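Side-chain contacts in putative secreted lipase (Streptomyces sp. W007, PDB 5H6B), which probably hydrolyses ester bonds of triacylglycerols as a secreted, thermostable lipase of the alpha/beta-hydrolase fold: residues V32-G37 / L47-Y52; R56-F61 / A249-R254; A103-H108 / M113-Y118; K148-P151 / G155-K158; T193-K198 / F243-N248. All blocks are in the same frame, centred on the assembly; numbering follows the deposited sequence.

From the N terminus, interaction 1 comes first, closing a short loop between strand 32-35 and the helix 49-54 that follows it. Interaction 2 then opens at residues 56-61 and closes only at 249-254, at the end of helix 240-250. The other three lie within that long span, one after another, and no two cross: interaction 3 folds helix 115-121 onto strand 103-108, interaction 4 closes a tight turn in the loop before helix 165-168, and interaction 5 lays helix 240-250 on strand 191-196. Interactions 1, 2, 3 and 5 all reach the parallel sheet, and interactions 2 and 5 share helix 240-250. Interaction 4 stands apart, touching none of the others.

Interaction 1. Residues V32-G37 / L47-Y52; sequences VVLVHG and LVLAPY
Leu34 sends its two methyl groups to two successive residues of the facing helix. CD1 lies against the methyl group of Ala50, with Leu34 CD1 3.9 Å from Ala50 CB, while the other branch meets Leu49 methyl to methyl, Leu34 CD2 to Leu49 CD2 at 4.0 Å. The leucine side chains cross obliquely. On the strand, Leu34 has CG beside its backbone N and opposite the carbonyl carbon (chi1 -56°), which carries the fork out from the sheet to the helix.

These residues join the first strand and the helix of the beta-alpha-beta unit made by strand 32-35, helix 49-54 and strand 59-63. Strands on either side fix the backbone beneath Leu34: its own backbone pairs with Phe61, and Val33 pairs with Asp104 and Val106. Val60 and Val106 also touch the Leu34 side chain, and Phe243 of helix 240-250 packs on Leu49.

Just past the strand, His36 ND1 donates to Gly37 O over 2.7 Å, in the carbonyl plane and on a lone pair, with an N-H...O angle of 163°. The acceptor also lies close to the imidazole plane. The ring stacks with Tyr65, so its rotation is well fixed. A His-Gly pair at this place is consistent with the oxyanion-hole region of related lipases.

Between strand and helix themselves, only aliphatic carbon meets: the seat of the helix depends on shape and burial, with no directional bond to set it.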
# COMPACT_ATOMS: atom_id res chain seq x y z
N VAL A 32 9.39 3.25 7.62
CA VAL A 32 8.20 2.82 6.91
C VAL A 32 7.97 3.73 5.71
O VAL A 32 8.02 4.95 5.85
CB VAL A 32 6.97 2.85 7.83
CG1 VAL A 32 5.72 2.37 7.08
CG2 VAL A 32 7.22 1.97 9.06
N VAL A 33 7.76 3.12 4.54
CA VAL A 33 7.34 3.82 3.33
C VAL A 33 5.86 3.51 3.03
O VAL A 33 5.48 2.34 2.88
CB VAL A 33 8.26 3.49 2.13
CG1 VAL A 33 7.74 4.11 0.84
CG2 VAL A 33 9.68 3.97 2.40
N LEU A 34 5.05 4.57 2.93
CA LEU A 34 3.64 4.49 2.63
C LEU A 34 3.40 4.78 1.15
O LEU A 34 3.96 5.73 0.60
CB LEU A 34 2.88 5.49 3.49
CG LEU A 34 3.04 5.40 5.01
CD1 LEU A 34 2.11 6.41 5.68
CD2 LEU A 34 2.78 4.01 5.54
N VAL A 35 2.57 3.94 0.51
CA VAL A 35 2.37 3.96 -0.94
C VAL A 35 0.88 4.05 -1.21
O VAL A 35 0.14 3.06 -1.03
CB VAL A 35 2.96 2.69 -1.61
CG1 VAL A 35 2.90 2.81 -3.14
CG2 VAL A 35 4.40 2.49 -1.19
N HIS A 36 0.43 5.24 -1.62
CA HIS A 36 -1.01 5.52 -1.81
C HIS A 36 -1.66 4.72 -2.93
O HIS A 36 -0.99 4.08 -3.70
CB HIS A 36 -1.23 7.02 -2.07
CG HIS A 36 -0.59 7.50 -3.32
ND1 HIS A 36 -1.08 7.20 -4.57
CD2 HIS A 36 0.52 8.24 -3.51
CE1 HIS A 36 -0.29 7.74 -5.48
NE2 HIS A 36 0.68 8.39 -4.86
N GLY A 37 -2.96 4.86 -3.07
CA GLY A 37 -3.75 4.16 -4.06
C GLY A 37 -4.05 5.03 -5.24
O GLY A 37 -3.43 6.10 -5.44
N LEU A 47 -3.27 10.77 6.33
CA LEU A 47 -3.55 11.67 7.45
C LEU A 47 -3.87 10.97 8.79
O LEU A 47 -3.63 11.55 9.84
CB LEU A 47 -4.68 12.66 7.13
CG LEU A 47 -4.35 13.71 6.05
CD1 LEU A 47 -5.61 14.47 5.69
CD2 LEU A 47 -3.26 14.66 6.51
N VAL A 48 -4.40 9.74 8.75
CA VAL A 48 -4.59 8.98 9.98
C VAL A 48 -3.40 8.07 10.24
O VAL A 48 -2.79 8.15 11.30
CB VAL A 48 -5.93 8.21 10.00
CG1 VAL A 48 -6.06 7.36 11.26
CG2 VAL A 48 -7.10 9.19 9.91
N LEU A 49 -3.05 7.23 9.27
CA LEU A 49 -2.00 6.21 9.49
C LEU A 49 -0.61 6.74 9.78
O LEU A 49 0.08 6.16 10.62
CB LEU A 49 -1.91 5.21 8.33
CG LEU A 49 -0.82 4.13 8.45
CD1 LEU A 49 -1.01 3.28 9.70
CD2 LEU A 49 -0.77 3.24 7.20
N ALA A 50 -0.17 7.78 9.08
CA ALA A 50 1.19 8.30 9.31
C ALA A 50 1.40 8.81 10.74
O ALA A 50 2.33 8.35 11.39
CB ALA A 50 1.61 9.34 8.28
N PRO A 51 0.52 9.70 11.24
CA PRO A 51 0.59 10.05 12.68
C PRO A 51 0.43 8.87 13.64
O PRO A 51 1.07 8.84 14.68
CB PRO A 51 -0.60 11.01 12.90
CG PRO A 51 -0.90 11.55 11.55
CD PRO A 51 -0.51 10.49 10.54
N TYR A 52 -0.42 7.92 13.29
CA TYR A 52 -0.63 6.72 14.10
C TYR A 52 0.67 5.92 14.26
O TYR A 52 0.96 5.42 15.34
CB TYR A 52 -1.72 5.88 13.44
CG TYR A 52 -2.14 4.61 14.11
CD1 TYR A 52 -1.40 3.42 13.94
CD2 TYR A 52 -3.32 4.56 14.87
CE1 TYR A 52 -1.81 2.24 14.53
CE2 TYR A 52 -3.74 3.37 15.46
CZ TYR A 52 -2.98 2.22 15.28
OH TYR A 52 -3.37 1.05 15.86

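Interaction 2. Residues R56-F61 / A249-R254; sequences RGYCVF and ALDPAR
A buried, mainly apolar contact, with a hydroxyl at its tip, joins Tyr58 to Leu250 and Asp251. In this alpha/beta-hydrolase fold it ties the chain entering strand 59-63 to the C-terminal end of helix 240-250. The phenol reaches the helix end first: Tyr58 OH lies 3.4 Å from Leu250 CB and equally far from Asp251 CB. Behind it the ring carbon Tyr58 CZ is 3.9 Å from Leu250 CB, which approaches the ring obliquely, while Leu250 CD1 sits over one face, offset toward the rim. With CG beside the backbone N (chi1 -66°), the ring of Tyr58 is carried across to the helix. Its plane stands 71° from that of the Asp251 carboxylate.

A water adds a polar link. It donates to Leu250 O over 2.7 Å and reaches Tyr58 OH weakly at 3.4 Å. A phenylalanine in place of Tyr58 would probably leave that water without its weak second partner and open a gap against the CB atoms of Leu250 and Asp251.

Tyr58 follows a Schellman motif that ends helix 49-54: Gly57, at positive phi, is its C-prime residue, and Tyr58 N bonds to Leu53 O. Next along, Cys59 is tied to Cys22 by a disulfide. The ring of His28 meets that of Tyr58, and His28 also touches Asp251 and Arg254.

Beyond the phenol, Asp251 and Arg254 form a salt bridge held by charge, the oxygen lying well off the guanidinium plane: Asp251 OD1 is 3.1 Å from Arg254 NH2, and Asp251 OD2 lies over the centre of the guanidinium.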
# COMPACT_ATOMS: atom_id res chain seq x y z
N ARG A 56 3.73 5.56 17.53
CA ARG A 56 4.32 4.29 17.95
C ARG A 56 5.83 4.22 17.68
O ARG A 56 6.43 3.15 17.79
CB ARG A 56 3.55 3.15 17.29
CG ARG A 56 2.14 3.04 17.84
CD ARG A 56 1.18 2.31 16.92
NE ARG A 56 -0.08 2.05 17.62
CZ ARG A 56 -1.04 2.95 17.86
NH1 ARG A 56 -0.95 4.21 17.42
NH2 ARG A 56 -2.13 2.57 18.53
N GLY A 57 6.45 5.35 17.32
CA GLY A 57 7.90 5.51 17.27
C GLY A 57 8.61 5.17 15.97
O GLY A 57 9.81 4.95 15.97
N TYR A 58 7.88 5.15 14.85
CA TYR A 58 8.47 4.89 13.54
C TYR A 58 8.88 6.18 12.85
O TYR A 58 8.22 7.22 13.02
CB TYR A 58 7.48 4.14 12.63
CG TYR A 58 7.12 2.73 13.08
CD1 TYR A 58 6.10 2.51 14.00
CD2 TYR A 58 7.80 1.62 12.57
CE1 TYR A 58 5.77 1.23 14.42
CE2 TYR A 58 7.48 0.33 12.99
CZ TYR A 58 6.46 0.15 13.90
OH TYR A 58 6.13 -1.11 14.31
N CYS A 59 9.97 6.10 12.09
CA CYS A 59 10.30 7.06 11.04
C CYS A 59 9.48 6.69 9.79
O CYS A 59 9.70 5.62 9.22
CB CYS A 59 11.80 7.00 10.69
SG CYS A 59 12.91 7.48 12.04
N VAL A 60 8.55 7.56 9.40
CA VAL A 60 7.58 7.27 8.32
C VAL A 60 7.87 8.18 7.12
O VAL A 60 8.26 9.33 7.28
CB VAL A 60 6.13 7.46 8.83
CG1 VAL A 60 5.11 7.13 7.74
CG2 VAL A 60 5.89 6.62 10.07
N PHE A 61 7.74 7.63 5.92
CA PHE A 61 7.94 8.37 4.68
C PHE A 61 6.83 7.99 3.72
O PHE A 61 6.34 6.86 3.76
CB PHE A 61 9.29 8.02 4.06
CG PHE A 61 10.46 8.47 4.88
CD1 PHE A 61 10.93 7.69 5.94
CD2 PHE A 61 11.08 9.71 4.63
CE1 PHE A 61 11.98 8.12 6.72
CE2 PHE A 61 12.14 10.13 5.41
CZ PHE A 61 12.59 9.34 6.45
N ALA A 249 1.90 -6.16 12.04
CA ALA A 249 2.79 -6.65 10.98
C ALA A 249 4.14 -5.93 10.97
O ALA A 249 5.17 -6.53 10.65
CB ALA A 249 2.12 -6.54 9.63
N LEU A 250 4.17 -4.64 11.31
CA LEU A 250 5.44 -3.90 11.33
C LEU A 250 6.35 -4.24 12.52
O LEU A 250 7.53 -3.92 12.50
CB LEU A 250 5.18 -2.39 11.28
CG LEU A 250 4.57 -1.83 9.99
CD1 LEU A 250 4.22 -0.36 10.18
CD2 LEU A 250 5.49 -2.01 8.80
N ASP A 251 5.79 -4.84 13.57
CA ASP A 251 6.55 -5.26 14.75
C ASP A 251 5.92 -6.54 15.37
O ASP A 251 5.28 -6.48 16.43
CB ASP A 251 6.60 -4.10 15.75
CG ASP A 251 7.35 -4.43 17.01
OD1 ASP A 251 8.14 -5.40 17.04
OD2 ASP A 251 7.14 -3.71 17.99
N PRO A 252 6.08 -7.69 14.69
CA PRO A 252 5.42 -8.93 15.12
C PRO A 252 5.76 -9.40 16.55
O PRO A 252 4.92 -10.04 17.20
CB PRO A 252 5.87 -9.96 14.07
CG PRO A 252 6.33 -9.16 12.90
CD PRO A 252 6.87 -7.88 13.45
N ALA A 253 6.96 -9.04 17.03
CA ALA A 253 7.37 -9.30 18.41
C ALA A 253 6.43 -8.71 19.47
O ALA A 253 6.15 -9.36 20.46
CB ALA A 253 8.80 -8.81 18.64
N ARG A 254 5.92 -7.49 19.25
CA ARG A 254 5.00 -6.84 20.22
C ARG A 254 3.54 -6.77 19.75
O ARG A 254 2.75 -6.01 20.32
CB ARG A 254 5.54 -5.45 20.61
CG ARG A 254 6.56 -5.47 21.75
CD ARG A 254 7.66 -4.44 21.55
NE ARG A 254 8.67 -4.93 20.59
CZ ARG A 254 9.51 -4.17 19.88
NH1 ARG A 254 9.51 -2.83 19.95
NH2 ARG A 254 10.37 -4.76 19.04
O HOH W 1 9.22 -2.49 14.05

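Interaction 3. Residues A103-H108 / M113-Y118; sequences ADLVGH and MMPNYY
Leu105 and Pro115 make the main apolar contact here, the methyl Leu105 CD2 lying 3.9 Å from Pro115 CB of the pyrrolidine ring. The same methyl group also reaches the ring of Tyr118, three residues on, approaching it obliquely; Leu105 CD2 to Tyr118 CE2 is a looser 4.5 Å. One branch of the leucine thus serves both helix residues. Val33 and Leu131, on the neighbouring strands, touch Leu105 as well.

Polar bonds lie around this contact rather than across it. The backbone of Leu105 pairs with Ala130, and Asp104 forms a salt bridge with Arg30 and a hydrogen bond with Asn129. On the helical side, Asn116 N and Tyr117 N bond to the backbone oxygens of Met113 and Met114. Tyr118 also touches Asp88, a zinc ligand.

Segment 103-108 runs into a probable nucleophile elbow, the GxSxG turn of alpha/beta-hydrolases that starts at its Gly107, and segment 113-118 follows the turn. With carbon alone meeting across the contact, the helix after the elbow rests on the strand before it by close fit and the exclusion of water.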
# COMPACT_ATOMS: atom_id res chain seq x y z
N ALA A 103 13.78 -1.11 4.28
CA ALA A 103 12.55 -0.41 4.62
C ALA A 103 11.40 -1.41 4.74
O ALA A 103 11.45 -2.49 4.13
CB ALA A 103 12.24 0.60 3.54
N ASP A 104 10.39 -1.08 5.54
CA ASP A 104 9.09 -1.77 5.47
C ASP A 104 8.12 -0.91 4.64
O ASP A 104 8.13 0.31 4.74
CB ASP A 104 8.55 -2.04 6.87
CG ASP A 104 9.31 -3.15 7.60
OD1 ASP A 104 9.74 -4.13 6.95
OD2 ASP A 104 9.50 -3.06 8.82
N LEU A 105 7.32 -1.57 3.80
CA LEU A 105 6.38 -0.90 2.89
C LEU A 105 4.94 -1.16 3.31
O LEU A 105 4.59 -2.31 3.57
CB LEU A 105 6.60 -1.37 1.45
CG LEU A 105 7.59 -0.54 0.63
CD1 LEU A 105 8.92 -0.40 1.33
CD2 LEU A 105 7.79 -1.16 -0.75
N VAL A 106 4.14 -0.10 3.39
CA VAL A 106 2.70 -0.22 3.57
C VAL A 106 2.02 0.49 2.41
O VAL A 106 2.30 1.66 2.15
CB VAL A 106 2.21 0.38 4.90
CG1 VAL A 106 0.71 0.14 5.05
CG2 VAL A 106 2.95 -0.23 6.09
N GLY A 107 1.10 -0.21 1.75
CA GLY A 107 0.41 0.34 0.60
C GLY A 107 -1.09 0.07 0.56
O GLY A 107 -1.55 -1.00 0.96
N HIS A 108 -1.83 1.04 0.06
CA HIS A 108 -3.29 0.94 -0.07
C HIS A 108 -3.65 0.76 -1.52
O HIS A 108 -3.22 1.55 -2.37
CB HIS A 108 -3.94 2.22 0.47
CG HIS A 108 -5.44 2.20 0.44
ND1 HIS A 108 -6.20 3.35 0.46
CD2 HIS A 108 -6.32 1.17 0.35
CE1 HIS A 108 -7.48 3.02 0.41
NE2 HIS A 108 -7.57 1.71 0.34
N MET A 113 -0.29 -3.18 -4.39
CA MET A 113 0.04 -4.07 -5.49
C MET A 113 1.32 -3.68 -6.24
O MET A 113 2.18 -4.52 -6.45
CB MET A 113 -1.13 -4.18 -6.46
CG MET A 113 -0.81 -4.96 -7.73
SD MET A 113 -0.18 -3.87 -9.02
CE MET A 113 -1.68 -3.16 -9.69
N MET A 114 1.41 -2.42 -6.65
CA MET A 114 2.56 -1.91 -7.42
C MET A 114 3.97 -2.25 -6.89
O MET A 114 4.85 -2.51 -7.69
CB MET A 114 2.43 -0.38 -7.61
CG MET A 114 3.65 0.32 -8.21
SD MET A 114 4.84 0.81 -6.97
CE MET A 114 4.26 2.46 -6.59
N PRO A 115 4.21 -2.20 -5.55
CA PRO A 115 5.53 -2.62 -5.01
C PRO A 115 5.99 -4.07 -5.35
O PRO A 115 7.20 -4.35 -5.34
CB PRO A 115 5.34 -2.48 -3.50
CG PRO A 115 4.32 -1.39 -3.36
CD PRO A 115 3.38 -1.54 -4.53
N ASN A 116 5.06 -4.96 -5.65
CA ASN A 116 5.41 -6.31 -6.11
C ASN A 116 6.17 -6.28 -7.44
O ASN A 116 7.01 -7.15 -7.69
CB ASN A 116 4.16 -7.18 -6.21
CG ASN A 116 3.49 -7.37 -4.86
OD1 ASN A 116 2.37 -6.90 -4.62
ND2 ASN A 116 4.18 -8.02 -3.96
N TYR A 117 5.91 -5.27 -8.28
CA TYR A 117 6.71 -5.04 -9.48
C TYR A 117 8.15 -4.65 -9.12
O TYR A 117 9.12 -5.15 -9.72
CB TYR A 117 6.07 -3.96 -10.34
CG TYR A 117 6.59 -3.92 -11.76
CD1 TYR A 117 7.78 -3.26 -12.07
CD2 TYR A 117 5.91 -4.57 -12.78
CE1 TYR A 117 8.27 -3.25 -13.36
CE2 TYR A 117 6.40 -4.54 -14.08
CZ TYR A 117 7.57 -3.89 -14.36
OH TYR A 117 8.04 -3.86 -15.65
N TYR A 118 8.29 -3.75 -8.15
CA TYR A 118 9.60 -3.33 -7.65
C TYR A 118 10.34 -4.51 -7.03
O TYR A 118 11.52 -4.71 -7.31
CB TYR A 118 9.40 -2.18 -6.67
CG TYR A 118 10.51 -1.84 -5.71
CD1 TYR A 118 11.72 -1.29 -6.14
CD2 TYR A 118 10.32 -1.97 -4.33
CE1 TYR A 118 12.72 -0.95 -5.25
CE2 TYR A 118 11.31 -1.62 -3.44
CZ TYR A 118 12.51 -1.12 -3.90
OH TYR A 118 13.47 -0.77 -2.99

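Interaction 4. Residues K148-P151 / G155-K158; sequences KLLP and GVEK
Glu157 OE1 is the polar atom of this contact, yet across it the oxygen meets only a methyl group, Leu150 CD1 at 3.9 Å. No hydrogen bond joins the two segments. They form two short 3-10 turns within the loop between helix 143-147 and helix 165-168 of the alpha/beta-hydrolase fold, and Leu150 lies between them.

Its fork divides the work. The CD1 branch lies against the glutamate stem, with Leu150 CD1 4.0 Å from Glu157 CG. The CD2 branch turns to the valine. Leu150 crosses each of these side chains at about a right angle.

The glutamate runs out extended, its CG pointing opposite the backbone N (chi1 -170°), so that its stem passes across the end of the leucine before the carboxylate ends at the solvent-exposed surface. There the charge would probably be hydrated at little cost.

Val156 faces inward, and Phe39 and Phe74 from other loops touch it. Gly155 precedes it at a positive phi of 102°, where a CB would collide with the preceding carbonyl oxygen, reason enough for a glycine. Leu149, next to Leu150, packs instead on Phe39 and on His232, a histidine placed as in a probable Ser-His-Asp triad.

On the inner side the contact closes with Val156 CG1, in the crowded position between its backbone N and carbonyl carbon, 3.9 Å from Leu150 CD2.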
# COMPACT_ATOMS: atom_id res chain seq x y z
N LYS A 148 -15.91 2.80 -9.31
CA LYS A 148 -16.48 2.93 -7.97
C LYS A 148 -15.64 3.77 -7.00
O LYS A 148 -16.14 4.14 -5.93
CB LYS A 148 -16.81 1.55 -7.40
CG LYS A 148 -17.77 0.78 -8.29
CD LYS A 148 -18.66 -0.18 -7.51
CE LYS A 148 -19.37 -1.16 -8.44
NZ LYS A 148 -20.14 -0.44 -9.49
N LEU A 149 -14.40 4.08 -7.36
CA LEU A 149 -13.62 5.12 -6.66
C LEU A 149 -14.09 6.56 -6.92
O LEU A 149 -13.90 7.43 -6.06
CB LEU A 149 -12.14 5.05 -7.03
CG LEU A 149 -11.35 3.82 -6.64
CD1 LEU A 149 -10.03 3.77 -7.42
CD2 LEU A 149 -11.11 3.77 -5.13
N LEU A 150 -14.68 6.82 -8.08
CA LEU A 150 -14.96 8.19 -8.53
C LEU A 150 -15.80 9.04 -7.56
O LEU A 150 -15.50 10.22 -7.38
CB LEU A 150 -15.58 8.19 -9.92
CG LEU A 150 -14.70 7.66 -11.06
CD1 LEU A 150 -15.52 7.72 -12.34
CD2 LEU A 150 -13.40 8.45 -11.23
N PRO A 151 -16.81 8.45 -6.91
CA PRO A 151 -17.57 9.27 -5.97
C PRO A 151 -16.76 9.88 -4.82
O PRO A 151 -17.20 10.86 -4.20
CB PRO A 151 -18.62 8.29 -5.43
CG PRO A 151 -18.77 7.28 -6.53
CD PRO A 151 -17.38 7.10 -7.05
N GLY A 155 -14.09 15.25 -9.77
CA GLY A 155 -13.18 16.25 -10.30
C GLY A 155 -12.02 15.62 -11.02
O GLY A 155 -11.46 16.25 -11.91
N VAL A 156 -11.65 14.39 -10.64
CA VAL A 156 -10.67 13.63 -11.41
C VAL A 156 -11.31 13.03 -12.69
O VAL A 156 -10.59 12.74 -13.65
CB VAL A 156 -9.97 12.52 -10.56
CG1 VAL A 156 -10.74 11.20 -10.56
CG2 VAL A 156 -8.56 12.27 -11.09
N GLU A 157 -12.63 12.84 -12.69
CA GLU A 157 -13.31 12.14 -13.79
C GLU A 157 -13.06 12.78 -15.17
O GLU A 157 -12.76 12.08 -16.15
CB GLU A 157 -14.82 12.06 -13.52
CG GLU A 157 -15.57 11.15 -14.48
CD GLU A 157 -17.03 10.93 -14.09
OE1 GLU A 157 -17.37 11.06 -12.90
OE2 GLU A 157 -17.84 10.61 -14.98
N LYS A 158 -13.13 14.11 -15.24
CA LYS A 158 -12.88 14.82 -16.51
C LYS A 158 -11.46 14.66 -17.06
O LYS A 158 -11.26 14.82 -18.25
CB LYS A 158 -13.28 16.30 -16.40
CG LYS A 158 -12.44 17.13 -15.46
CD LYS A 158 -13.25 18.27 -14.85
CE LYS A 158 -12.47 18.99 -13.76
NZ LYS A 158 -13.37 19.38 -12.64

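Interaction 5. Residues T193-K198 / F243-N248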
# COMPACT_ATOMS: atom_id res chain seq x y z
N THR A 193 1.94 -9.20 4.25
CA THR A 193 0.62 -9.20 4.92
C THR A 193 -0.40 -8.54 3.97
O THR A 193 -0.06 -7.61 3.23
CB THR A 193 0.66 -8.46 6.27
OG1 THR A 193 1.75 -8.96 7.07
CG2 THR A 193 -0.66 -8.60 7.05
N VAL A 194 -1.61 -9.07 3.95
CA VAL A 194 -2.71 -8.50 3.19
C VAL A 194 -3.90 -8.38 4.15
O VAL A 194 -4.24 -9.33 4.85
CB VAL A 194 -3.11 -9.35 1.97
CG1 VAL A 194 -4.30 -8.74 1.26
CG2 VAL A 194 -1.95 -9.49 1.01
N ILE A 195 -4.48 -7.18 4.19
CA ILE A 195 -5.66 -6.92 4.97
C ILE A 195 -6.72 -6.51 3.95
O ILE A 195 -6.55 -5.52 3.23
CB ILE A 195 -5.43 -5.81 6.01
CG1 ILE A 195 -4.22 -6.14 6.89
CG2 ILE A 195 -6.68 -5.60 6.84
CD1 ILE A 195 -3.62 -4.94 7.58
N ALA A 196 -7.79 -7.30 3.89
CA ALA A 196 -8.88 -7.13 2.97
C ALA A 196 -10.18 -7.03 3.72
O ALA A 196 -10.28 -7.49 4.88
CB ALA A 196 -8.92 -8.30 2.00
N THR A 197 -11.17 -6.45 3.05
CA THR A 197 -12.53 -6.34 3.59
C THR A 197 -13.51 -7.01 2.61
O THR A 197 -13.42 -6.84 1.37
CB THR A 197 -12.97 -4.88 3.85
OG1 THR A 197 -14.36 -4.83 4.16
CG2 THR A 197 -12.71 -3.96 2.64
N LYS A 198 -14.46 -7.73 3.17
CA LYS A 198 -15.41 -8.50 2.39
C LYS A 198 -16.42 -7.56 1.75
O LYS A 198 -17.12 -7.96 0.85
CB LYS A 198 -16.13 -9.53 3.26
CG LYS A 198 -17.32 -8.97 4.03
CD LYS A 198 -17.70 -9.83 5.21
CE LYS A 198 -18.23 -11.18 4.79
NZ LYS A 198 -18.47 -11.98 6.01
N PHE A 243 -5.44 -0.29 10.78
CA PHE A 243 -4.12 0.27 11.09
C PHE A 243 -3.42 -0.41 12.29
O PHE A 243 -2.20 -0.54 12.30
CB PHE A 243 -4.18 1.80 11.25
CG PHE A 243 -4.69 2.55 10.02
CD1 PHE A 243 -4.62 1.99 8.73
CD2 PHE A 243 -5.22 3.83 10.15
CE1 PHE A 243 -5.08 2.70 7.61
CE2 PHE A 243 -5.68 4.54 9.03
CZ PHE A 243 -5.61 3.97 7.76
N HIS A 244 -4.19 -0.85 13.28
CA HIS A 244 -3.65 -1.66 14.37
C HIS A 244 -3.02 -2.93 13.84
O HIS A 244 -1.91 -3.32 14.28
CB HIS A 244 -4.73 -2.02 15.38
CG HIS A 244 -4.20 -2.57 16.66
ND1 HIS A 244 -4.08 -3.93 16.89
CD2 HIS A 244 -3.77 -1.95 17.78
CE1 HIS A 244 -3.59 -4.11 18.10
NE2 HIS A 244 -3.39 -2.93 18.67
N GLU A 245 -3.71 -3.57 12.89
CA GLU A 245 -3.19 -4.76 12.22
C GLU A 245 -1.93 -4.44 11.41
O GLU A 245 -1.00 -5.23 11.39
CB GLU A 245 -4.26 -5.44 11.37
CG GLU A 245 -3.94 -6.86 10.96
CD GLU A 245 -3.86 -7.84 12.14
OE1 GLU A 245 -4.17 -7.48 13.30
OE2 GLU A 245 -3.48 -8.99 11.91
N VAL A 246 -1.87 -3.25 10.81
CA VAL A 246 -0.63 -2.79 10.18
C VAL A 246 0.51 -2.67 11.20
O VAL A 246 1.65 -3.07 10.92
CB VAL A 246 -0.82 -1.45 9.43
CG1 VAL A 246 0.51 -0.93 8.88
CG2 VAL A 246 -1.82 -1.61 8.30
N ALA A 247 0.22 -2.10 12.36
CA ALA A 247 1.22 -1.98 13.43
C ALA A 247 1.68 -3.36 13.97
O ALA A 247 2.83 -3.51 14.31
CB ALA A 247 0.68 -1.12 14.56
N ASN A 248 0.80 -4.36 13.98
CA ASN A 248 1.20 -5.74 14.32
C ASN A 248 2.20 -6.30 13.34
O ASN A 248 3.23 -6.84 13.76
CB ASN A 248 0.01 -6.70 14.38
CG ASN A 248 -0.82 -6.49 15.62
OD1 ASN A 248 -0.36 -5.90 16.58
ND2 ASN A 248 -2.05 -6.98 15.60
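Helix 240-250 meets Ile195 through two successive residues, Glu245 and Val246. Ahead of them, Phe243 turns away from the strand and packs on Tyr52, and His244 ND1 is hydrogen-bonded to Thr258 OG1.

Glu245 touches the strand with its stem. Its CB lies 3.9 Å from Ile195 CD1, and Glu245 CG is 4.1 Å from Ile195 CG1, so both methylenes lie against the outer end of the isoleucine. CG starts anti to the backbone N (chi1 -164°), then the chain bends at chi2 (65°), which keeps the stem on the strand side and takes the carboxylate to polar partners. Glu245 OE1 is hydrogen-bonded to Thr258 OG1, and Glu245 OE2 forms a salt bridge with Arg217 of the edge strand 216-220, so the buried charge is met. Shortened to an alanine, this residue would probably leave Arg217 without its carboxylate mate and open a gap beside the end of Ile195.

Val246 comes next and crosses Ile195 at about a right angle, with Val246 CG2 3.9 Å from Ile195 CD1. Its other methyl, CG1, packs on Val106, so this residue spans two strands of the central parallel sheet of the alpha/beta-hydrolase fold. Strand 191-196 lies between strands 128-134 and 216-220, and Ile195 bonds through its backbone to Gly133.

Ala247 continues the helix, its N bonded to Phe243 O. Asn248 then reaches back one turn, its ND2 donating to Glu245 OE1 over 3.2 Å. The bond is bent, at 142°, and meets the oxygen from above the carboxylate plane; Asn248 ND2 also bonds to Thr256 O.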